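Local coordinates for zinc finger (CCCH type) motif-containing protein (Toxoplasma gondii, PDB 7NG2) that probably reads N6-methyladenosine in mRNA through its YTH domain, the part present here without RNA, within a polyadenylation factor of the CPSF4 type that also carries a CCCH zinc-finger motif, at residues F4-A8 / D54-L58; G67-F71 / L143-S148. Where two conformers were deposited one is given. Residue numbers count along the deposited sequence, not the author numbering.

Contact 1 of 2, residues F4-A8 / D54-L58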
ATOM      1  N   PHE A   4     -14.065 -10.049  -5.490  1.00 22.90           N
ATOM      2  CA  PHE A   4     -15.013 -10.623  -6.435  1.00 22.27           C
ATOM      3  C   PHE A   4     -14.646 -10.308  -7.878  1.00 21.52           C
ATOM      4  O   PHE A   4     -15.459 -10.522  -8.787  1.00 23.33           O
ATOM      5  CB  PHE A   4     -16.440 -10.196  -6.087  1.00 24.36           C
ATOM      6  CG  PHE A   4     -16.866 -10.631  -4.716  1.00 27.76           C
ATOM      7  CD1 PHE A   4     -16.886 -11.980  -4.385  1.00 33.11           C
ATOM      8  CD2 PHE A   4     -17.210  -9.701  -3.750  1.00 27.68           C
ATOM      9  CE1 PHE A   4     -17.262 -12.394  -3.121  1.00 34.49           C
ATOM     10  CE2 PHE A   4     -17.589 -10.111  -2.484  1.00 29.82           C
ATOM     11  CZ  PHE A   4     -17.615 -11.457  -2.169  1.00 33.70           C
ATOM     12  N   GLY A   5     -13.432  -9.820  -8.096  1.00 19.66           N
ATOM     13  CA  GLY A   5     -12.914  -9.560  -9.424  1.00 17.67           C
ATOM     14  C   GLY A   5     -11.484  -9.093  -9.285  1.00 16.68           C
ATOM     15  O   GLY A   5     -10.984  -8.870  -8.176  1.00 17.76           O
ATOM     16  N   HIS A   6     -10.825  -8.973 -10.430  1.00 15.60           N
ATOM     17  CA  HIS A   6      -9.455  -8.489 -10.457  1.00 15.30           C
ATOM     18  C   HIS A   6      -9.428  -7.005 -10.111  1.00 16.14           C
ATOM     19  O   HIS A   6     -10.335  -6.251 -10.471  1.00 17.36           O
ATOM     20  CB  HIS A   6      -8.877  -8.708 -11.854  1.00 15.25           C
ATOM     21  CG  HIS A   6      -7.389  -8.574 -11.912  1.00 15.52           C
ATOM     22  ND1 HIS A   6      -6.751  -7.358 -12.036  1.00 17.10           N
ATOM     23  CD2 HIS A   6      -6.413  -9.510 -11.840  1.00 16.00           C
ATOM     24  CE1 HIS A   6      -5.444  -7.552 -12.051  1.00 18.11           C
ATOM     25  NE2 HIS A   6      -5.213  -8.847 -11.927  1.00 17.35           N
ATOM     26  N   VAL A   7      -8.367  -6.577  -9.418  1.00 16.00           N
ATOM     27  CA  VAL A   7      -8.295  -5.180  -8.996  1.00 16.85           C
ATOM     28  C   VAL A   7      -8.202  -4.221 -10.169  1.00 18.68           C
ATOM     29  O   VAL A   7      -8.455  -3.026 -10.002  1.00 21.78           O
ATOM     30  CB  VAL A   7      -7.132  -4.906  -8.018  1.00 17.52           C
ATOM     31  CG1 VAL A   7      -7.256  -5.728  -6.748  1.00 17.30           C
ATOM     32  CG2 VAL A   7      -5.787  -5.129  -8.700  1.00 20.96           C
ATOM     33  N   ALA A   8      -7.817  -4.701 -11.348  1.00 19.40           N
ATOM     34  CA  ALA A   8      -7.730  -3.842 -12.519  1.00 20.78           C
ATOM     35  C   ALA A   8      -9.047  -3.740 -13.273  1.00 19.85           C
ATOM     36  O   ALA A   8      -9.150  -2.936 -14.206  1.00 25.42           O
ATOM     37  CB  ALA A   8      -6.623  -4.322 -13.466  1.00 21.79           C
ATOM     38  N   ASP A  54     -14.781  -2.432  -2.480  1.00 13.45           N
ATOM     39  CA  ASP A  54     -14.516  -3.745  -3.056  1.00 13.95           C
ATOM     40  C   ASP A  54     -13.038  -4.109  -2.952  1.00 13.90           C
ATOM     41  O   ASP A  54     -12.698  -5.244  -2.607  1.00 16.66           O
ATOM     42  CB  ASP A  54     -14.987  -3.814  -4.508  1.00 14.60           C
ATOM     43  CG  ASP A  54     -16.488  -3.624  -4.665  1.00 14.63           C
ATOM     44  OD1 ASP A  54     -17.263  -3.699  -3.685  1.00 16.22           O
ATOM     45  OD2 ASP A  54     -16.884  -3.387  -5.818  1.00 15.53           O
ATOM     46  N   HIS A  55     -12.149  -3.156  -3.239  1.00 12.95           N
ATOM     47  CA  HIS A  55     -10.698  -3.345  -3.180  1.00 13.14           C
ATOM     48  C   HIS A  55     -10.031  -2.157  -2.518  1.00 13.14           C
ATOM     49  O   HIS A  55     -10.242  -1.016  -2.941  1.00 14.56           O
ATOM     50  CB  HIS A  55     -10.089  -3.472  -4.576  1.00 13.47           C
ATOM     51  CG  HIS A  55     -10.661  -4.584  -5.388  1.00 13.50           C
ATOM     52  ND1 HIS A  55     -10.461  -5.907  -5.072  1.00 14.21           N
ATOM     53  CD2 HIS A  55     -11.414  -4.569  -6.512  1.00 15.38           C
ATOM     54  CE1 HIS A  55     -11.077  -6.665  -5.962  1.00 14.95           C
ATOM     55  NE2 HIS A  55     -11.658  -5.876  -6.851  1.00 16.15           N
ATOM     56  N   VAL A  56      -9.208  -2.433  -1.509  1.00 12.52           N
ATOM     57  CA  VAL A  56      -8.330  -1.430  -0.915  1.00 12.35           C
ATOM     58  C   VAL A  56      -6.907  -1.727  -1.363  1.00 12.21           C
ATOM     59  O   VAL A  56      -6.349  -2.782  -1.036  1.00 12.96           O
ATOM     60  CB  VAL A  56      -8.452  -1.416   0.616  1.00 13.41           C
ATOM     61  CG1 VAL A  56      -7.414  -0.494   1.222  1.00 14.23           C
ATOM     62  CG2 VAL A  56      -9.858  -0.997   1.023  1.00 14.66           C
ATOM     63  N   LEU A  57      -6.321  -0.796  -2.119  1.00 12.49           N
ATOM     64  CA  LEU A  57      -4.981  -0.943  -2.665  1.00 12.46           C
ATOM     65  C   LEU A  57      -3.986  -0.133  -1.848  1.00 12.36           C
ATOM     66  O   LEU A  57      -4.271   1.002  -1.445  1.00 13.19           O
ATOM     67  CB  LEU A  57      -4.930  -0.484  -4.125  1.00 14.15           C
ATOM     68  CG  LEU A  57      -5.650  -1.340  -5.175  1.00 17.37           C
ATOM     69  CD1 LEU A  57      -5.345  -2.823  -5.002  1.00 20.61           C
ATOM     70  CD2 LEU A  57      -7.149  -1.096  -5.203  1.00 18.97           C
ATOM     71  N   LEU A  58      -2.849  -0.762  -1.567  1.00 13.20           N
ATOM     72  CA  LEU A  58      -1.766  -0.179  -0.786  1.00 12.60           C
ATOM     73  C   LEU A  58      -0.561  -0.046  -1.702  1.00 12.10           C
ATOM     74  O   LEU A  58      -0.093  -1.037  -2.261  1.00 13.09           O
ATOM     75  CB  LEU A  58      -1.441  -1.079   0.401  1.00 13.27           C
ATOM     76  CG  LEU A  58      -2.657  -1.442   1.253  1.00 16.20           C
ATOM     77  CD1 LEU A  58      -2.220  -2.430   2.300  1.00 19.38           C
ATOM     78  CD2 LEU A  58      -3.299  -0.228   1.911  1.00 17.12           C
TER
HETATM   79  O   HOH W   1     -12.765  -6.102  -9.615  1.00 16.88           O

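Contact 2 of 2, residues G67-F71 / L143-S148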
ATOM      1  N   GLY A  67      10.451   6.536  -4.793  1.00 18.01           N
ATOM      2  CA  GLY A  67       9.361   6.030  -5.602  1.00 15.82           C
ATOM      3  C   GLY A  67       8.635   4.872  -4.962  1.00 15.15           C
ATOM      4  O   GLY A  67       8.587   4.753  -3.736  1.00 16.09           O
ATOM      5  N   PHE A  68       8.051   4.019  -5.794  1.00 14.56           N
ATOM      6  CA  PHE A  68       7.246   2.897  -5.333  1.00 14.55           C
ATOM      7  C   PHE A  68       7.964   1.590  -5.618  1.00 14.45           C
ATOM      8  O   PHE A  68       8.624   1.442  -6.653  1.00 17.09           O
ATOM      9  CB  PHE A  68       5.880   2.844  -6.032  1.00 15.15           C
ATOM     10  CG  PHE A  68       4.973   3.996  -5.705  1.00 15.04           C
ATOM     11  CD1 PHE A  68       4.374   4.110  -4.460  1.00 14.81           C
ATOM     12  CD2 PHE A  68       4.700   4.961  -6.661  1.00 16.33           C
ATOM     13  CE1 PHE A  68       3.516   5.174  -4.175  1.00 14.84           C
ATOM     14  CE2 PHE A  68       3.848   6.021  -6.381  1.00 17.60           C
ATOM     15  CZ  PHE A  68       3.257   6.133  -5.140  1.00 16.66           C
ATOM     16  N   GLN A  69       7.790   0.626  -4.714  1.00 14.71           N
ATOM     17  CA  GLN A  69       8.305  -0.723  -4.890  1.00 15.40           C
ATOM     18  C   GLN A  69       7.229  -1.706  -5.330  1.00 14.91           C
ATOM     19  O   GLN A  69       7.547  -2.867  -5.608  1.00 15.68           O
ATOM     20  CB  GLN A  69       8.983  -1.224  -3.604  1.00 18.33           C
ATOM     21  CG  GLN A  69      10.286  -0.512  -3.260  1.00 20.45           C
ATOM     22  CD  GLN A  69      10.054   0.891  -2.741  1.00 19.99           C
ATOM     23  OE1 GLN A  69       9.334   1.084  -1.768  1.00 19.49           O
ATOM     24  NE2 GLN A  69      10.655   1.877  -3.398  1.00 22.42           N
ATOM     25  N   GLY A  70       5.986  -1.268  -5.418  1.00 13.82           N
ATOM     26  CA  GLY A  70       4.912  -2.130  -5.853  1.00 13.21           C
ATOM     27  C   GLY A  70       3.628  -1.774  -5.137  1.00 12.55           C
ATOM     28  O   GLY A  70       3.504  -0.732  -4.505  1.00 13.31           O
ATOM     29  N   PHE A  71       2.656  -2.673  -5.256  1.00 12.93           N
ATOM     30  CA  PHE A  71       1.373  -2.443  -4.615  1.00 12.90           C
ATOM     31  C   PHE A  71       0.728  -3.775  -4.266  1.00 12.01           C
ATOM     32  O   PHE A  71       1.081  -4.824  -4.810  1.00 13.30           O
ATOM     33  CB  PHE A  71       0.430  -1.544  -5.441  1.00 13.51           C
ATOM     34  CG  PHE A  71      -0.068  -2.158  -6.727  1.00 13.82           C
ATOM     35  CD1 PHE A  71       0.660  -2.019  -7.896  1.00 15.57           C
ATOM     36  CD2 PHE A  71      -1.284  -2.830  -6.780  1.00 14.40           C
ATOM     37  CE1 PHE A  71       0.199  -2.557  -9.094  1.00 15.64           C
ATOM     38  CE2 PHE A  71      -1.745  -3.363  -7.967  1.00 16.29           C
ATOM     39  CZ  PHE A  71      -1.002  -3.228  -9.128  1.00 15.56           C
ATOM     40  N   LEU A 143      -1.530   4.968 -11.292  1.00 13.47           N
ATOM     41  CA  LEU A 143      -0.287   4.545 -10.653  1.00 14.04           C
ATOM     42  C   LEU A 143      -0.169   3.032 -10.648  1.00 12.78           C
ATOM     43  O   LEU A 143       0.892   2.473 -10.945  1.00 13.55           O
ATOM     44  CB  LEU A 143      -0.207   5.085  -9.225  1.00 13.86           C
ATOM     45  CG  LEU A 143      -0.072   6.603  -9.071  1.00 15.62           C
ATOM     46  CD1 LEU A 143      -0.144   6.980  -7.605  1.00 15.59           C
ATOM     47  CD2 LEU A 143       1.224   7.102  -9.674  1.00 17.56           C
ATOM     48  N   CYS A 144      -1.274   2.343 -10.379  1.00 13.29           N
ATOM     49  CA  CYS A 144      -1.235   0.887 -10.356  1.00 14.19           C
ATOM     50  C   CYS A 144      -1.064   0.334 -11.776  1.00 13.16           C
ATOM     51  O   CYS A 144      -0.308  -0.619 -11.988  1.00 15.07           O
ATOM     52  CB  CYS A 144      -2.511   0.373  -9.690  1.00 15.13           C
ATOM     53  SG  CYS A 144      -2.503   0.617  -7.898  1.00 16.22           S
ATOM     54  N   THR A 145      -1.709   0.962 -12.770  1.00 13.82           N
ATOM     55  CA  THR A 145      -1.506   0.558 -14.166  1.00 14.60           C
ATOM     56  C   THR A 145      -0.051   0.735 -14.585  1.00 13.44           C
ATOM     57  O   THR A 145       0.568  -0.180 -15.145  1.00 14.18           O
ATOM     58  CB  THR A 145      -2.429   1.352 -15.091  1.00 16.00           C
ATOM     59  OG1 THR A 145      -3.786   0.999 -14.814  1.00 16.92           O
ATOM     60  CG2 THR A 145      -2.105   1.045 -16.565  1.00 16.82           C
ATOM     61  N   TRP A 146       0.520   1.909 -14.307  1.00 13.80           N
ATOM     62  CA  TRP A 146       1.902   2.161 -14.704  1.00 14.15           C
ATOM     63  C   TRP A 146       2.872   1.218 -13.994  1.00 13.38           C
ATOM     64  O   TRP A 146       3.828   0.727 -14.608  1.00 16.02           O
ATOM     65  CB  TRP A 146       2.266   3.626 -14.474  1.00 14.50           C
ATOM     66  CG  TRP A 146       1.522   4.546 -15.393  1.00 14.32           C
ATOM     67  CD1 TRP A 146       1.162   4.303 -16.700  1.00 15.43           C
ATOM     68  CD2 TRP A 146       1.041   5.861 -15.087  1.00 15.44           C
ATOM     69  NE1 TRP A 146       0.491   5.388 -17.216  1.00 17.40           N
ATOM     70  CE2 TRP A 146       0.402   6.354 -16.247  1.00 16.76           C
ATOM     71  CE3 TRP A 146       1.079   6.667 -13.943  1.00 16.15           C
ATOM     72  CZ2 TRP A 146      -0.183   7.616 -16.295  1.00 18.80           C
ATOM     73  CZ3 TRP A 146       0.496   7.923 -13.996  1.00 18.58           C
ATOM     74  CH2 TRP A 146      -0.129   8.383 -15.162  1.00 20.13           C
ATOM     75  N   MET A 147       2.633   0.935 -12.708  1.00 13.28           N
ATOM     76  CA  MET A 147       3.459  -0.052 -12.010  1.00 13.74           C
ATOM     77  C   MET A 147       3.313  -1.429 -12.643  1.00 14.03           C
ATOM     78  O   MET A 147       4.308  -2.138 -12.854  1.00 15.58           O
ATOM     79  CB  MET A 147       3.094  -0.114 -10.523  1.00 13.58           C
ATOM     80  CG  MET A 147       3.622   1.052  -9.709  1.00 14.84           C
ATOM     81  SD  MET A 147       3.542   0.760  -7.930  1.00 15.29           S
ATOM     82  CE  MET A 147       2.172   1.781  -7.453  1.00 16.46           C
ATOM     83  N   SER A 148       2.077  -1.833 -12.942  0.73 14.41           N
ATOM     84  CA  SER A 148       1.858  -3.164 -13.492  0.73 14.74           C
ATOM     85  C   SER A 148       2.572  -3.348 -14.824  0.73 15.90           C
ATOM     86  O   SER A 148       3.026  -4.458 -15.130  0.73 17.32           O
ATOM     87  CB  SER A 148       0.365  -3.439 -13.631  0.73 15.83           C
ATOM     88  OG  SER A 148      -0.243  -3.497 -12.360  0.73 16.94           O
TER

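Contact 1 of 2, residues F4-A8 / D54-L58
The N-terminal arm of this YTH domain, residues 4-8, has no regular secondary structure. It lies against the start of strand 55-62, in the central mixed sheet. Most of the meeting surface comes from His55 and Val7. His55 and Leu57 point their CA-to-CB bonds toward the arm, while Val56 between them points away. With chi1 in the m well, the His55 imidazole meets the arm on one face and at its edge. Val7, also in the m rotamer, puts CG1 over the face. This CH-pi contact has Val7 CG1 3.9 Å from the His55 ring centroid and 22° off the normal. The same Val7 CG1 is 3.9 Å from Leu57 CD1, so one methyl bridges the imidazole and the leucine. Near the ring plane, Gly5 O approaches His55 CE1 at 3.1 Å. His55 ND1 is hydrogen-bonded to Arg73 of the adjacent strand. The His6 side chain takes the t rotamer and turns back to its own segment, where its ND1 accepts a 2.9 Å hydrogen bond from Ala8 N. One water links the segments: it donates to His6 O at 2.6 Å and is hydrogen-bonded to His55 NE2 at 3.0 Å.

Contact 2 of 2, residues G67-F71 / L143-S148
This contact belongs to the hydrophobic core between the central sheet and helix 137-149. Phe68 and Phe71 of strand 67-74 meet Leu143, Cys144, Met147 and Ser148 on one side of the helix. Phe71 is the strand residue most covered by the helix. Cys144 lies over one face of its ring: Cys144 SG is 3.9 Å from the Phe71 ring centroid and 12° off the normal, a sulfur-aromatic contact, and CB adds a CH-pi contact at 4.0 Å. At the edge of the same ring, Phe71 CZ is 3.3 Å from Ser148 OG. Ser148 OG donates a 2.9 Å hydrogen bond to Cys144 O, within the helix.

In this YTH fold the helix crosses the strand nearly at right angles. The short axes make an angle of 103° and approach to 8.8 Å. Phe68 and Phe71 both point toward the helix, although they are three positions apart. Gln69 and Gly70 between them both bond to the backbone of Phe60, as in a beta bulge. The backbone angles of Gly70 by themselves call for glycine, and Gly70 O is 3.7 Å from Met147 SD.

Met147 reaches between the two phenylalanines. Met147 SD makes an oblique Met-aromatic contact 5.0 Å from the Phe68 ring centroid, with CE over the ring face. Met147 SD is also 5.3 Å from the Phe71 ring centroid, at the edge. Leu59 of strand 55-62 also touches Phe68, Leu143 and Met147, and Phe110 packs edge-to-face with Phe68. Farther along the ring, Phe68 CE2 is 4.3 Å from Leu143 CD1.

Contact 1 and contact 2 lie on neighbouring antiparallel strands of the central sheet, 55-62 and 67-74, which follow each other in the chain. Their centres are about 14 Å apart. They touch where Leu58 O comes within 3.3 Å of Phe71 CB. Contact 1 is partly buried; contact 2 is buried. Strand 98-109 is common to their surroundings: its Leu103 touches both Val7 and Phe71. YTH domains bind N6-methyladenosine in an aromatic cage. No RNA is present here, so neither contact can be placed against a bound nucleotide.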